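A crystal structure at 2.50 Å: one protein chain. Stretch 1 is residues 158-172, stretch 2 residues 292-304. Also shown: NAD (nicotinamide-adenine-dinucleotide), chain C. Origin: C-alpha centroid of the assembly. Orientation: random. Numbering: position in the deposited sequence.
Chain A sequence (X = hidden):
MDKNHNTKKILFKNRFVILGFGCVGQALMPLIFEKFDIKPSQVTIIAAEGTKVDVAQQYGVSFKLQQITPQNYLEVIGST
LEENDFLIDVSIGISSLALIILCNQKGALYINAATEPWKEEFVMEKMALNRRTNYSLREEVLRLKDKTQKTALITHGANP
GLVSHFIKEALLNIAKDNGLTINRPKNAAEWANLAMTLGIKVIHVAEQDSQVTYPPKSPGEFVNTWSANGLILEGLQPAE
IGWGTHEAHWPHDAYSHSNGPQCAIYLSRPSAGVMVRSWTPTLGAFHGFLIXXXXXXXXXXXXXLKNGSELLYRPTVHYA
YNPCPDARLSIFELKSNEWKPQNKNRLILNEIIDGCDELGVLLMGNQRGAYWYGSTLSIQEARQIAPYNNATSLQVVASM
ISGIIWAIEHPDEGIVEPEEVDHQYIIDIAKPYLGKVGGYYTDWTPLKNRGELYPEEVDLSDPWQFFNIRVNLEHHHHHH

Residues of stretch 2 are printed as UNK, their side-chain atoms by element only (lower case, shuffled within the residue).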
# COMPACT_ATOMS: atom_id res chain seq x y z
N ALA A 158 -19.08 14.88 7.94
CA ALA A 158 -17.77 15.42 8.25
C ALA A 158 -17.28 16.06 6.94
O ALA A 158 -16.87 17.21 6.91
CB ALA A 158 -16.83 14.31 8.72
N ASN A 159 -17.30 15.29 5.86
CA ASN A 159 -16.92 15.84 4.57
C ASN A 159 -17.56 15.01 3.48
O ASN A 159 -17.28 13.83 3.33
CB ASN A 159 -15.40 15.93 4.36
CG ASN A 159 -14.73 14.59 4.31
OD1 ASN A 159 -13.64 14.46 3.76
ND2 ASN A 159 -15.36 13.59 4.91
N PRO A 160 -18.45 15.64 2.70
CA PRO A 160 -18.86 17.04 2.78
C PRO A 160 -19.54 17.40 4.10
O PRO A 160 -20.12 16.54 4.77
CB PRO A 160 -19.82 17.18 1.62
CG PRO A 160 -20.52 15.85 1.65
CD PRO A 160 -19.35 14.88 1.81
N GLY A 161 -19.49 18.69 4.46
CA GLY A 161 -20.13 19.14 5.68
C GLY A 161 -19.25 19.97 6.58
O GLY A 161 -19.02 21.15 6.33
N LEU A 162 -18.77 19.34 7.64
CA LEU A 162 -17.90 19.98 8.60
C LEU A 162 -16.76 20.70 7.91
O LEU A 162 -16.33 21.77 8.34
CB LEU A 162 -17.34 18.92 9.54
CG LEU A 162 -16.46 19.38 10.69
CD1 LEU A 162 -17.22 20.35 11.59
CD2 LEU A 162 -16.03 18.15 11.48
N VAL A 163 -16.27 20.11 6.82
CA VAL A 163 -15.16 20.66 6.06
C VAL A 163 -15.41 22.08 5.57
O VAL A 163 -14.51 22.93 5.60
CB VAL A 163 -14.81 19.70 4.88
CG1 VAL A 163 -14.29 20.47 3.67
CG2 VAL A 163 -13.75 18.72 5.34
N SER A 164 -16.63 22.35 5.14
CA SER A 164 -17.01 23.67 4.68
C SER A 164 -16.88 24.65 5.86
O SER A 164 -16.33 25.74 5.72
CB SER A 164 -18.45 23.63 4.16
OG SER A 164 -19.01 24.92 4.04
N HIS A 165 -17.34 24.24 7.03
CA HIS A 165 -17.23 25.12 8.18
C HIS A 165 -15.79 25.34 8.61
O HIS A 165 -15.46 26.38 9.19
CB HIS A 165 -18.04 24.58 9.35
CG HIS A 165 -19.49 24.40 9.02
ND1 HIS A 165 -20.15 23.21 9.23
CD2 HIS A 165 -20.39 25.24 8.46
CE1 HIS A 165 -21.40 23.33 8.80
NE2 HIS A 165 -21.57 24.55 8.33
N PHE A 166 -14.91 24.37 8.32
CA PHE A 166 -13.51 24.53 8.68
C PHE A 166 -12.84 25.55 7.76
O PHE A 166 -11.98 26.31 8.18
CB PHE A 166 -12.75 23.19 8.61
CG PHE A 166 -13.03 22.24 9.76
CD1 PHE A 166 -13.41 22.71 11.01
CD2 PHE A 166 -12.85 20.86 9.59
CE1 PHE A 166 -13.61 21.83 12.08
CE2 PHE A 166 -13.04 19.97 10.65
CZ PHE A 166 -13.42 20.45 11.90
N ILE A 167 -13.25 25.56 6.49
CA ILE A 167 -12.66 26.50 5.56
C ILE A 167 -12.96 27.94 5.98
O ILE A 167 -12.07 28.79 5.99
CB ILE A 167 -13.15 26.23 4.12
CG1 ILE A 167 -12.39 25.03 3.55
CG2 ILE A 167 -12.95 27.48 3.24
CD1 ILE A 167 -12.86 24.56 2.19
N LYS A 168 -14.21 28.22 6.35
CA LYS A 168 -14.58 29.56 6.77
C LYS A 168 -13.82 29.95 8.03
O LYS A 168 -13.36 31.08 8.17
CB LYS A 168 -16.08 29.64 7.06
CG LYS A 168 -16.98 29.54 5.85
CD LYS A 168 -18.42 29.56 6.29
CE LYS A 168 -19.39 29.63 5.11
NZ LYS A 168 -20.78 29.83 5.62
N GLU A 169 -13.69 29.02 8.97
CA GLU A 169 -12.99 29.30 10.21
C GLU A 169 -11.54 29.67 9.91
O GLU A 169 -11.02 30.66 10.43
CB GLU A 169 -13.05 28.09 11.16
CG GLU A 169 -12.43 28.34 12.53
CD GLU A 169 -13.29 29.19 13.45
OE1 GLU A 169 -13.91 30.16 12.97
OE2 GLU A 169 -13.35 28.90 14.67
N ALA A 170 -10.90 28.88 9.06
CA ALA A 170 -9.51 29.12 8.70
C ALA A 170 -9.36 30.45 7.97
O ALA A 170 -8.41 31.20 8.21
CB ALA A 170 -8.99 27.98 7.82
N LEU A 171 -10.30 30.73 7.07
CA LEU A 171 -10.27 31.97 6.32
C LEU A 171 -10.24 33.16 7.27
O LEU A 171 -9.50 34.12 7.06
CB LEU A 171 -11.50 32.04 5.40
CG LEU A 171 -11.25 32.20 3.89
CD1 LEU A 171 -10.05 31.40 3.48
CD2 LEU A 171 -12.48 31.76 3.11
N LEU A 172 -11.02 33.10 8.35
CA LEU A 172 -11.04 34.20 9.30
C LEU A 172 -9.76 34.22 10.15
O LEU A 172 -9.20 35.29 10.39
CB LEU A 172 -12.27 34.11 10.21
CG LEU A 172 -13.65 34.18 9.56
CD1 LEU A 172 -14.72 34.02 10.62
CD2 LEU A 172 -13.83 35.49 8.80
N UNK A 292 -12.22 11.36 -5.18
CA UNK A 292 -13.23 12.34 -5.57
C UNK A 292 -14.29 12.58 -4.48
O UNK A 292 -14.43 11.78 -3.56
c UNK A 292 -12.93 11.44 -7.89
o UNK A 292 -14.73 10.68 -6.49
c UNK A 292 -13.95 11.84 -6.82
N UNK A 293 -15.01 13.70 -4.58
CA UNK A 293 -16.09 14.00 -3.63
C UNK A 293 -17.15 14.96 -4.18
O UNK A 293 -17.00 15.52 -5.27
c UNK A 293 -16.78 12.35 0.35
n UNK A 293 -16.95 13.21 -0.64
c UNK A 293 -15.55 14.52 -2.30
c UNK A 293 -15.72 13.55 -1.16
n UNK A 293 -15.49 12.11 0.49
c UNK A 293 -14.80 12.85 -0.45
N UNK A 294 -18.22 15.15 -3.41
CA UNK A 294 -19.31 16.02 -3.84
C UNK A 294 -19.02 17.49 -3.60
O UNK A 294 -19.13 18.31 -4.52
c UNK A 294 -20.60 15.62 -3.12
N UNK A 295 -18.67 17.82 -2.37
CA UNK A 295 -18.39 19.20 -1.98
C UNK A 295 -17.19 19.85 -2.66
O UNK A 295 -16.66 20.86 -2.18
c UNK A 295 -18.99 20.33 1.75
o UNK A 295 -18.11 19.63 2.28
c UNK A 295 -18.22 19.29 -0.45
o UNK A 295 -19.70 21.13 2.39
c UNK A 295 -19.21 20.23 0.24
N UNK A 296 -16.74 19.28 -3.78
CA UNK A 296 -15.61 19.86 -4.49
C UNK A 296 -16.12 20.98 -5.39
O UNK A 296 -15.60 22.09 -5.37
o UNK A 296 -14.40 17.75 -4.56
c UNK A 296 -13.71 19.46 -6.10
c UNK A 296 -14.88 18.82 -5.38
N UNK A 297 -17.16 20.69 -6.16
CA UNK A 297 -17.74 21.68 -7.05
C UNK A 297 -18.47 22.79 -6.30
O UNK A 297 -18.37 23.97 -6.64
c UNK A 297 -19.19 22.05 -9.06
c UNK A 297 -18.02 19.84 -8.71
c UNK A 297 -18.71 21.03 -8.04
c UNK A 297 -16.63 20.13 -9.25
N UNK A 298 -19.20 22.40 -5.26
CA UNK A 298 -19.95 23.35 -4.45
C UNK A 298 -19.01 24.33 -3.74
O UNK A 298 -19.29 25.53 -3.68
c UNK A 298 -20.82 22.61 -3.44
o UNK A 298 -20.02 21.79 -2.59
N UNK A 299 -17.90 23.84 -3.20
CA UNK A 299 -16.96 24.71 -2.51
C UNK A 299 -16.25 25.63 -3.49
O UNK A 299 -16.11 26.82 -3.23
c UNK A 299 -16.43 23.20 -0.48
c UNK A 299 -16.95 24.25 0.49
c UNK A 299 -15.92 23.90 -1.74
c UNK A 299 -15.32 22.37 0.15
N UNK A 300 -15.80 25.07 -4.61
CA UNK A 300 -15.10 25.86 -5.61
C UNK A 300 -15.93 27.06 -6.06
O UNK A 300 -15.45 28.20 -6.04
c UNK A 300 -14.02 25.83 -7.88
c UNK A 300 -14.73 25.00 -6.83
o UNK A 300 -13.86 23.94 -6.42
N UNK A 301 -17.18 26.81 -6.46
CA UNK A 301 -18.07 27.87 -6.90
C UNK A 301 -18.32 28.84 -5.75
O UNK A 301 -18.38 30.05 -5.95
o UNK A 301 -18.23 26.55 -9.34
c UNK A 301 -19.28 26.52 -8.69
n UNK A 301 -20.35 25.85 -9.10
c UNK A 301 -19.41 27.29 -7.38
N UNK A 302 -18.45 28.31 -4.54
CA UNK A 302 -18.68 29.13 -3.36
C UNK A 302 -17.54 30.12 -3.15
O UNK A 302 -17.73 31.18 -2.56
c UNK A 302 -19.88 30.36 1.48
c UNK A 302 -18.25 29.13 0.16
c UNK A 302 -18.82 28.24 -2.12
c UNK A 302 -20.45 29.54 -0.71
c UNK A 302 -18.59 29.81 1.33
c UNK A 302 -20.81 30.22 0.45
c UNK A 302 -19.18 28.99 -0.87
N UNK A 303 -16.35 29.79 -3.64
CA UNK A 303 -15.19 30.67 -3.49
C UNK A 303 -14.75 31.25 -4.82
O UNK A 303 -13.60 31.64 -4.99
c UNK A 303 -14.45 30.64 -0.51
c UNK A 303 -13.19 28.50 -0.98
c UNK A 303 -14.31 29.43 -1.44
c UNK A 303 -14.03 29.91 -2.86
N UNK A 304 -15.69 31.30 -5.76
CA UNK A 304 -15.42 31.84 -7.09
C UNK A 304 -15.78 33.32 -7.11
O UNK A 304 -16.65 33.77 -6.36
c UNK A 304 -16.14 31.81 -9.51
o UNK A 304 -15.75 29.76 -8.30
c UNK A 304 -16.24 31.10 -8.16
PA NAD C . -24.07 1.67 5.16
O1A NAD C . -24.06 0.95 3.84
O2A NAD C . -23.21 1.14 6.25
O5B NAD C . -25.58 1.79 5.73
C5B NAD C . -26.65 2.22 4.88
C4B NAD C . -27.97 1.65 5.44
O4B NAD C . -28.97 2.06 4.54
C3B NAD C . -28.02 0.12 5.51
O3B NAD C . -28.36 -0.30 6.83
C2B NAD C . -29.08 -0.26 4.51
O2B NAD C . -29.82 -1.41 4.82
C1B NAD C . -29.91 1.02 4.37
N9A NAD C . -30.56 1.23 3.07
C8A NAD C . -30.04 0.78 1.85
N7A NAD C . -31.01 0.37 1.01
C5A NAD C . -32.18 0.53 1.68
C6A NAD C . -33.50 0.29 1.31
N6A NAD C . -33.86 -0.18 0.12
N1A NAD C . -34.48 0.57 2.26
C2A NAD C . -34.18 1.06 3.51
N3A NAD C . -32.89 1.32 3.90
C4A NAD C . -31.92 1.05 2.97
O3 NAD C . -23.59 3.14 4.83
PN NAD C . -23.44 4.47 5.71
O1N NAD C . -22.09 5.03 5.43
O2N NAD C . -23.81 4.13 7.13
O5D NAD C . -24.58 5.24 4.93
C5D NAD C . -25.00 6.56 5.16
C4D NAD C . -24.29 7.39 4.10
O4D NAD C . -23.60 8.43 4.73
C3D NAD C . -24.00 7.46 2.62
O3D NAD C . -25.05 8.09 1.90
C2D NAD C . -22.70 8.24 2.60
O2D NAD C . -22.45 8.88 1.38
C1D NAD C . -22.85 9.18 3.79
N1N NAD C . -21.61 9.54 4.51
C2N NAD C . -21.23 10.86 4.62
C3N NAD C . -20.05 11.15 5.35
C7N NAD C . -19.57 12.55 5.53
O7N NAD C . -18.42 12.73 6.26
N7N NAD C . -20.20 13.59 5.04
C4N NAD C . -19.28 10.11 5.95
C5N NAD C . -19.70 8.77 5.81
C6N NAD C . -20.86 8.48 5.10

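Position 292 has three side-chain atoms, a first carbon carrying one oxygen and one carbon. It is out of reach of stretch 1. This is Thr-292.

Position 293 has one carbon followed by a five-membered ring of three carbons and two nitrogens. A ring carbon lies 3.4 Å from Asn-159 O, and a ring nitrogen lies 3.8 Å from Pro-160 CD. This is His-293; the two atoms are CE1 and ND1.

Position 294 has a single side-chain carbon. CA-to-CB points toward stretch 1, and CB lies 4.8 Å from Pro-160 CG. This is Ala-294.

Position 295 has three carbons in a row, the third carrying two oxygens. One oxygen lies 2.7 Å from Gly-161 N, the other 3.3 Å from Ser-164 CB. This is Glu-295; the two oxygens are OE2 and OE1.

Position 296 repeats the pattern of 292. It makes no contact with stretch 1. This is Thr-296.

Position 297 has four carbons, forked at the first, with one arm two carbons long. It is out of reach. This is Ile-297.

Position 298 has one carbon and one oxygen. The oxygen is hydrogen-bonded elsewhere in the structure. This is Ser-298.

Position 299 has four carbons, forked at the second. Its branch ends approach Val-163, Ser-164 and Ile-167. This is Leu-299; CD1 lies 3.9 Å from Ile-167 CD1.

Position 300 has one carbon bearing an oxygen and a carbon. The oxygen donates to the backbone O of Thr-296 at 2.7 Å. This is Thr-300, and the donor is OG1.

Position 301 has two carbons, the second carrying one oxygen and one nitrogen. It is exposed and far from stretch 1. This is Asn-301.

Position 302 has one carbon and a six-carbon ring. A ring carbon lies 3.7 Å from Lys-168 CE. This is Phe-302; the atom is CZ.

Position 303 has four carbons, forked at the second, near Ile-167 and Leu-171. This is Leu-303. Its CD1 is 4.3 Å from Ile-167 CG2.

Position 304 repeats the pattern of 292. It does not reach stretch 1. This is Thr-304.

The two helices run in nearly the same direction, 21° apart. Glu-295 sits among Pro-160, Gly-161, Val-163 and Ser-164. Gly-161 N donates a hydrogen bond to its OE2, although that oxygen is modelled too close to Pro-160 CA. Farther along, Leu-299 and Leu-303 pack against Val-163, Ile-167 and Leu-171.

Stretch 2, residues 292-304: THAETISLTNFLT
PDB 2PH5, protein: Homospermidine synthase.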